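Xcc_ctr_pt (Xanthomonas campestris pv. campestris, PDB 6NJW) probably acts as a metal-dependent nuclease, this chain being the C-terminal Toprim-containing region of a Class 2 OLD family protein. Local coordinates at residues P76-T81 and L214-D219; V23-G28 and P63-L68. All coordinates share one frame; numbering follows the deposited sequence.

Interaction 1: residues P76-T81 and L214-D219; sequences PHVILT and LEHIRD
The CG1 methyl of Val-78 overlaps two consecutive residues of the helix, sitting in the angle between the ring of His-216 and the beta carbon of Ile-217. Its approach to His-216 is the tighter one, with Val-78 CG1 lying 3.5 Å from His-216 CD2. The methyl meets that ring obliquely, and the side chains lie alongside each other, pointing opposite ways. On the other flank, Val-78 CG1 stands 3.8 Å from Ile-217 CB. The torsion explains the choice of branch: at chi1 -66° CG1 is anti to the carbonyl carbon of Val-78, which brings this methyl, rather than CG2, closest to the helix.

Ile-217 adds a second point of contact further back along the strand, at its entrance. Its CD1 reaches over the Pro-76 peptide, 3.5 Å from Pro-76 O, and also meets Pro-76 CB at 3.8 Å. The same methyl lies 3.8 Å from His-77 N, so a single branch packs against both backbone and ring. All of this is van der Waals packing. His-77 itself has its CB directed away from the helix, and its NE2 is hydrogen-bonded to Tyr-127 OH.

The axes of strand 77-81 and helix 214-219 come within 8.0 Å and run antiparallel, at 174°. The contact joins the two elements that supply the magnesium ligands Asp-82 and Tyr-209, with the Val-78 side chain about 11 Å from the ion. Leu-80 continues the interface toward Tyr-209 and Ala-213 of helix 208-226, while His-216 also touches Phe-128 of strand 127-130, the neighbour of strand 77-82 in the sheet.

Interaction 2: residues V23-G28 and P63-L68; sequences VILVEG and PYVKLL
This is a purely apolar strand-to-helix contact, in which helix 62-68 packs on one face of the parallel sheet through residues of strand 22-26. The axes of strand 23-26 and helix 63-68 come to 10.6 Å and run at 169°, nearly antiparallel, with side chains filling the gap. Leu-25 carries the centre of the contact. Its CD1 and CD2 both bear on the beta carbon of Tyr-64, with Leu-25 CD1 3.7 Å and Leu-25 CD2 3.9 Å from Tyr-64 CB. CD2 also approaches the phenol ring obliquely, Leu-25 CD2 being 4.0 Å from Tyr-64 CD2.

One turn further along the helix, Leu-68 faces Leu-25 tip to tip, and Leu-25 CD1 lies 4.1 Å from Leu-68 CD1. Leu-68 crosses Val-23 at about a right angle, its CD1 3.9 Å from Val-23 CB. With chi1 at -178°, Val-23 has CG2 anti to its carbonyl carbon, where this methyl meets Leu-68 CD2 at 4.0 Å.

Topologically the helix belongs to a beta-alpha-beta crossover: the chain leaves strand 51-55, passes over strand 22-26 as helix 62-68, and returns as strand 77-82, consistent with the Rossmann-like Toprim fold. Leu-25 also touches Cys-54 and Ile-79 on the flanking strands, and Val-65 also touches Val-100 and Val-103 of helix 93-104. Just past the packed part of strand 22-26 comes Glu-27, a magnesium-binding residue of this protein although no ion is bound to it here, and then Gly-28 at the N-cap of helix 29-41.

In the fold
The two interactions are centred 11 Å apart and share one parallel sheet, in which strands 22-26 and 77-82 are neighbours; Val-78 O lies 3.0 Å from Leu-25 N, a probable backbone hydrogen bond. They dress opposite faces: Val-23 and Leu-25 point toward helix 62-68, whereas Val-78 points toward helix 208-226, beside Ile-24. Along the chain they come in series, interaction 2 closing before interaction 1 opens, and helix 62-68 is followed, after a loop, by strand 77-82. The sheet of the Toprim domain is thus sandwiched between a local crossover helix and a C-terminal helix, with magnesium-binding Glu-27 and Asp-82 just beyond the packed parts of the two strands.

Interaction 1: residues P76-T81 and L214-D219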
# COMPACT_ATOMS: atom_id res chain seq x y z
N PRO A 76 6.09 -5.64 15.58
CA PRO A 76 4.82 -5.72 14.84
C PRO A 76 4.94 -5.06 13.47
O PRO A 76 5.48 -3.97 13.33
CB PRO A 76 3.83 -4.98 15.75
CG PRO A 76 4.48 -4.90 17.09
CD PRO A 76 5.96 -4.93 16.87
N HIS A 77 4.41 -5.73 12.45
CA HIS A 77 4.49 -5.18 11.11
C HIS A 77 3.32 -5.69 10.28
O HIS A 77 2.67 -6.67 10.64
CB HIS A 77 5.81 -5.55 10.43
CG HIS A 77 5.99 -7.03 10.29
ND1 HIS A 77 6.41 -7.82 11.33
CD2 HIS A 77 5.74 -7.86 9.25
CE1 HIS A 77 6.43 -9.08 10.94
NE2 HIS A 77 6.03 -9.14 9.68
N VAL A 78 3.06 -5.00 9.18
CA VAL A 78 2.02 -5.39 8.24
C VAL A 78 2.61 -5.34 6.83
O VAL A 78 3.67 -4.76 6.62
CB VAL A 78 0.77 -4.48 8.35
CG1 VAL A 78 0.11 -4.67 9.71
CG2 VAL A 78 1.16 -3.01 8.14
N ILE A 79 1.91 -5.93 5.87
CA ILE A 79 2.33 -5.90 4.47
C ILE A 79 1.17 -5.44 3.61
O ILE A 79 0.03 -5.86 3.81
CB ILE A 79 2.83 -7.29 3.99
CG1 ILE A 79 4.23 -7.58 4.53
CG2 ILE A 79 2.80 -7.39 2.46
CD1 ILE A 79 4.64 -9.06 4.38
N LEU A 80 1.47 -4.59 2.62
CA LEU A 80 0.53 -4.19 1.58
C LEU A 80 1.15 -4.59 0.25
O LEU A 80 2.24 -4.12 -0.09
CB LEU A 80 0.28 -2.68 1.61
CG LEU A 80 -0.42 -2.21 2.88
CD1 LEU A 80 -0.33 -0.70 3.08
CD2 LEU A 80 -1.86 -2.63 2.75
N THR A 81 0.46 -5.44 -0.51
CA THR A 81 1.03 -5.89 -1.77
C THR A 81 -0.09 -6.13 -2.77
O THR A 81 -1.27 -6.22 -2.40
CB THR A 81 1.89 -7.15 -1.57
OG1 THR A 81 2.69 -7.40 -2.74
CG2 THR A 81 1.02 -8.35 -1.27
N LEU A 214 -3.66 -0.53 8.12
CA LEU A 214 -3.50 0.52 9.13
C LEU A 214 -4.15 0.14 10.45
O LEU A 214 -3.56 0.34 11.52
CB LEU A 214 -4.09 1.83 8.60
CG LEU A 214 -3.30 2.47 7.47
CD1 LEU A 214 -4.07 3.70 6.92
CD2 LEU A 214 -1.90 2.87 7.95
N GLU A 215 -5.37 -0.41 10.41
CA GLU A 215 -6.06 -0.83 11.63
C GLU A 215 -5.35 -2.01 12.29
O GLU A 215 -5.29 -2.09 13.53
CB GLU A 215 -7.51 -1.17 11.29
CG GLU A 215 -8.31 0.04 10.77
CD GLU A 215 -9.78 -0.28 10.46
OE1 GLU A 215 -10.09 -1.44 10.13
OE2 GLU A 215 -10.62 0.65 10.52
N HIS A 216 -4.79 -2.92 11.50
CA HIS A 216 -4.08 -4.05 12.08
C HIS A 216 -2.87 -3.58 12.88
O HIS A 216 -2.68 -4.01 14.03
CB HIS A 216 -3.63 -5.02 10.98
CG HIS A 216 -3.04 -6.29 11.51
ND1 HIS A 216 -3.75 -7.47 11.61
CD2 HIS A 216 -1.80 -6.56 12.00
CE1 HIS A 216 -2.99 -8.41 12.13
NE2 HIS A 216 -1.80 -7.89 12.38
N ILE A 217 -2.04 -2.70 12.31
CA ILE A 217 -0.82 -2.29 13.00
C ILE A 217 -1.16 -1.36 14.17
O ILE A 217 -0.52 -1.42 15.23
CB ILE A 217 0.19 -1.64 12.03
CG1 ILE A 217 1.56 -1.45 12.71
CG2 ILE A 217 -0.28 -0.31 11.49
CD1 ILE A 217 2.18 -2.77 13.15
N ARG A 218 -2.17 -0.51 14.00
CA ARG A 218 -2.64 0.32 15.11
C ARG A 218 -3.12 -0.54 16.27
O ARG A 218 -2.78 -0.29 17.44
CB ARG A 218 -3.76 1.25 14.61
CG ARG A 218 -4.30 2.27 15.62
CD ARG A 218 -5.39 1.72 16.59
NE ARG A 218 -6.35 0.81 15.98
CZ ARG A 218 -7.36 1.20 15.21
NH1 ARG A 218 -7.51 2.50 14.94
NH2 ARG A 218 -8.20 0.31 14.71
N ASP A 219 -3.89 -1.58 15.97
CA ASP A 219 -4.39 -2.47 17.02
C ASP A 219 -3.24 -3.11 17.77
O ASP A 219 -3.24 -3.16 19.01
CB ASP A 219 -5.30 -3.54 16.42
CG ASP A 219 -6.69 -3.02 16.09
OD1 ASP A 219 -6.95 -1.81 16.27
OD2 ASP A 219 -7.52 -3.84 15.65

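Interaction 2: residues V23-G28 and P63-L68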
# COMPACT_ATOMS: atom_id res chain seq x y z
N VAL A 23 6.08 -1.36 11.91
CA VAL A 23 6.54 -1.11 10.54
C VAL A 23 5.44 -1.50 9.55
O VAL A 23 4.88 -2.59 9.65
CB VAL A 23 7.82 -1.88 10.19
CG1 VAL A 23 8.25 -1.52 8.76
CG2 VAL A 23 8.94 -1.53 11.15
N ILE A 24 5.16 -0.62 8.60
CA ILE A 24 4.27 -0.90 7.48
C ILE A 24 5.14 -1.12 6.24
O ILE A 24 5.79 -0.19 5.77
CB ILE A 24 3.29 0.26 7.24
CG1 ILE A 24 2.34 0.43 8.43
CG2 ILE A 24 2.54 0.04 5.92
CD1 ILE A 24 1.70 1.85 8.47
N LEU A 25 5.10 -2.34 5.70
CA LEU A 25 5.92 -2.70 4.54
C LEU A 25 5.09 -2.55 3.28
O LEU A 25 3.99 -3.13 3.19
CB LEU A 25 6.42 -4.14 4.66
CG LEU A 25 7.35 -4.41 5.85
CD1 LEU A 25 7.58 -5.94 5.95
CD2 LEU A 25 8.65 -3.65 5.64
N VAL A 26 5.60 -1.78 2.31
CA VAL A 26 4.92 -1.48 1.06
C VAL A 26 5.89 -1.73 -0.10
O VAL A 26 7.10 -1.83 0.08
CB VAL A 26 4.39 -0.03 1.04
CG1 VAL A 26 3.46 0.21 2.28
CG2 VAL A 26 5.53 0.95 1.04
N GLU A 27 5.33 -1.82 -1.31
CA GLU A 27 6.15 -2.20 -2.46
C GLU A 27 6.99 -1.04 -3.00
O GLU A 27 8.13 -1.25 -3.41
CB GLU A 27 5.27 -2.75 -3.58
CG GLU A 27 4.65 -4.11 -3.28
CD GLU A 27 3.82 -4.61 -4.47
OE1 GLU A 27 3.96 -4.02 -5.57
OE2 GLU A 27 3.05 -5.58 -4.31
N GLY A 28 6.44 0.17 -3.03
CA GLY A 28 7.16 1.24 -3.70
C GLY A 28 6.84 2.63 -3.20
O GLY A 28 6.24 2.82 -2.12
N PRO A 63 13.11 -10.65 3.18
CA PRO A 63 14.18 -10.17 4.07
C PRO A 63 13.67 -9.27 5.17
O PRO A 63 14.22 -9.29 6.28
CB PRO A 63 15.12 -9.41 3.13
CG PRO A 63 14.84 -10.00 1.78
CD PRO A 63 13.37 -10.29 1.78
N TYR A 64 12.63 -8.48 4.91
CA TYR A 64 12.08 -7.61 5.94
C TYR A 64 11.28 -8.39 6.97
O TYR A 64 11.30 -8.05 8.17
CB TYR A 64 11.21 -6.53 5.30
CG TYR A 64 12.06 -5.58 4.52
CD1 TYR A 64 12.45 -5.86 3.21
CD2 TYR A 64 12.53 -4.41 5.11
CE1 TYR A 64 13.25 -4.99 2.49
CE2 TYR A 64 13.34 -3.53 4.40
CZ TYR A 64 13.69 -3.83 3.10
OH TYR A 64 14.49 -2.95 2.39
N VAL A 65 10.52 -9.40 6.55
CA VAL A 65 9.82 -10.22 7.53
C VAL A 65 10.81 -10.99 8.40
O VAL A 65 10.59 -11.18 9.60
CB VAL A 65 8.81 -11.15 6.83
CG1 VAL A 65 8.19 -12.13 7.81
CG2 VAL A 65 7.73 -10.32 6.17
N LYS A 66 11.94 -11.43 7.81
CA LYS A 66 12.98 -12.03 8.64
C LYS A 66 13.51 -11.04 9.68
O LYS A 66 13.67 -11.39 10.85
CB LYS A 66 14.12 -12.55 7.76
CG LYS A 66 13.78 -13.85 7.00
CD LYS A 66 14.92 -14.23 6.03
CE LYS A 66 14.70 -15.58 5.38
NZ LYS A 66 15.86 -15.92 4.48
N LEU A 67 13.74 -9.80 9.27
CA LEU A 67 14.26 -8.81 10.21
C LEU A 67 13.27 -8.54 11.35
O LEU A 67 13.66 -8.40 12.51
CB LEU A 67 14.58 -7.51 9.48
CG LEU A 67 14.94 -6.32 10.36
CD1 LEU A 67 16.25 -6.58 11.13
CD2 LEU A 67 15.05 -5.05 9.51
N LEU A 68 11.97 -8.46 11.03
CA LEU A 68 10.96 -8.05 12.00
C LEU A 68 10.26 -9.22 12.68
O LEU A 68 9.58 -9.01 13.69
CB LEU A 68 9.91 -7.15 11.31
CG LEU A 68 10.49 -5.99 10.49
CD1 LEU A 68 9.42 -5.37 9.59
CD2 LEU A 68 11.10 -4.93 11.39